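Local coordinates for protein translation initiation factor 4E (Ascaris suum, PDB 3M94) that binds the trimethylguanosine mRNA cap as a nematode eIF4E and probably acts in the initiation of translation, at residues A[153-156]-A[157-161]. Numbering follows the deposited sequence.
Sequences LEIP and DTEPI
Pro156 and Glu159 are the two ends of a type I beta turn in the loop between helix 139-153 and strand 161-165 of the eIF4E fold. The turn is closed by the backbone: Glu159 N donates to Pro156 O at 3.0 Å, with 156° at the hydrogen. Just ahead of the turn, the helix ends in a Schellman motif, with Glu154 at positive phi.

The Glu159 side chain starts with CB, which faces back toward the proline and lies 3.8 Å from Pro156 O. With CG turned anti to its own carbonyl carbon (chi1 -67°) and the rest extended, the chain runs obliquely across the pyrrolidine ring. The carboxylate carbon CD comes near Pro156 CG, and OE1 rests 3.4 Å from Pro156 CG and equally close to Pro156 CD. This is van der Waals contact of ring carbons with a carboxylate oxygen, not a hydrogen bond, while the same side chain also touches Tyr95 of helix 88-104. Thr158 OG1 approaches the ring as well, 3.8 Å from Pro156 CB.

Ile155 and Ile161 are the buried pair; Ile155 packs on Tyr95 and on Val81 of strand 77-83. Ile155 O accepts a hydrogen bond from Lys150 NZ, and Asp157 OD1 forms a salt bridge with the same nitrogen, tying the turn back to the helix. As the chain doubles back into the sheet, Ile161 CG2 rests against both Ile155 CG2 and Ile155 CD1, 3.9 Å from the latter. The other methyl, Ile155 CG2, also sits 3.3 Å from Glu159 O.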
loop_
_atom_site.group_PDB
_atom_site.type_symbol
_atom_site.label_atom_id
_atom_site.label_comp_id
_atom_site.label_asym_id
_atom_site.label_seq_id
_atom_site.Cartn_x
_atom_site.Cartn_y
_atom_site.Cartn_z
ATOM N N LEU A 153 7.855 -7.272 -5.115
ATOM C CA LEU A 153 7.233 -8.244 -4.202
ATOM C C LEU A 153 7.470 -9.676 -4.672
ATOM O O LEU A 153 7.111 -10.640 -3.986
ATOM C CB LEU A 153 5.738 -7.954 -4.022
ATOM C CG LEU A 153 5.364 -6.924 -2.951
ATOM C CD1 LEU A 153 6.013 -5.573 -3.196
ATOM C CD2 LEU A 153 3.844 -6.780 -2.861
ATOM N N GLU A 154 8.109 -9.796 -5.833
ATOM C CA GLU A 154 8.400 -11.098 -6.435
ATOM C C GLU A 154 7.142 -11.952 -6.556
ATOM O O GLU A 154 7.119 -13.108 -6.174
ATOM C CB GLU A 154 9.528 -11.807 -5.682
ATOM C CG GLU A 154 10.878 -11.158 -5.952
ATOM C CD GLU A 154 11.997 -11.674 -5.062
ATOM O OE1 GLU A 154 11.815 -11.741 -3.826
ATOM O OE2 GLU A 154 13.075 -12.000 -5.614
ATOM N N ILE A 155 6.095 -11.347 -7.102
ATOM C CA ILE A 155 4.845 -12.038 -7.345
ATOM C C ILE A 155 4.953 -12.830 -8.657
ATOM O O ILE A 155 5.173 -12.240 -9.717
ATOM C CB ILE A 155 3.661 -11.052 -7.376
ATOM C CG1 ILE A 155 3.590 -10.272 -6.047
ATOM C CG2 ILE A 155 2.353 -11.798 -7.684
ATOM C CD1 ILE A 155 2.734 -9.017 -6.085
ATOM N N PRO A 156 4.816 -14.172 -8.577
ATOM C CA PRO A 156 4.948 -15.038 -9.754
ATOM C C PRO A 156 3.763 -14.907 -10.705
ATOM O O PRO A 156 2.699 -14.393 -10.326
ATOM C CB PRO A 156 5.007 -16.444 -9.152
ATOM C CG PRO A 156 4.269 -16.336 -7.857
ATOM C CD PRO A 156 4.565 -14.951 -7.344
ATOM N N ASP A 157 3.957 -15.376 -11.933
ATOM C CA ASP A 157 2.944 -15.278 -12.983
ATOM C C ASP A 157 1.695 -16.103 -12.694
ATOM O O ASP A 157 0.599 -15.752 -13.137
ATOM C CB ASP A 157 3.551 -15.646 -14.336
ATOM C CG ASP A 157 4.475 -14.568 -14.863
ATOM O OD1 ASP A 157 4.289 -13.391 -14.489
ATOM O OD2 ASP A 157 5.387 -14.891 -15.644
ATOM N N THR A 158 1.857 -17.178 -11.928
ATOM C CA THR A 158 0.717 -17.978 -11.476
ATOM C C THR A 158 -0.252 -17.195 -10.585
ATOM O O THR A 158 -1.355 -17.667 -10.303
ATOM C CB THR A 158 1.164 -19.245 -10.719
ATOM O OG1 THR A 158 2.139 -18.888 -9.729
ATOM C CG2 THR A 158 1.747 -20.288 -11.689
ATOM N N GLU A 159 0.154 -16.005 -10.139
ATOM C CA GLU A 159 -0.698 -15.204 -9.263
ATOM C C GLU A 159 -0.923 -13.793 -9.800
ATOM O O GLU A 159 -0.276 -12.846 -9.356
ATOM C CB GLU A 159 -0.133 -15.183 -7.841
ATOM C CG GLU A 159 -0.176 -16.549 -7.153
ATOM C CD GLU A 159 0.850 -16.693 -6.038
ATOM O OE1 GLU A 159 1.616 -15.726 -5.798
ATOM O OE2 GLU A 159 0.891 -17.776 -5.403
ATOM N N PRO A 160 -1.850 -13.654 -10.768
ATOM C CA PRO A 160 -2.173 -12.366 -11.366
ATOM C C PRO A 160 -2.441 -11.267 -10.344
ATOM O O PRO A 160 -2.905 -11.529 -9.244
ATOM C CB PRO A 160 -3.454 -12.656 -12.174
ATOM C CG PRO A 160 -3.927 -13.997 -11.713
ATOM C CD PRO A 160 -2.683 -14.725 -11.345
ATOM N N ILE A 161 -2.094 -10.045 -10.714
ATOM C CA ILE A 161 -2.442 -8.883 -9.941
ATOM C C ILE A 161 -3.245 -8.024 -10.894
ATOM O O ILE A 161 -3.085 -8.125 -12.125
ATOM C CB ILE A 161 -1.198 -8.167 -9.357
ATOM C CG1 ILE A 161 -0.231 -7.699 -10.453
ATOM C CG2 ILE A 161 -0.485 -9.095 -8.367
ATOM C CD1 ILE A 161 0.738 -6.548 -10.022
#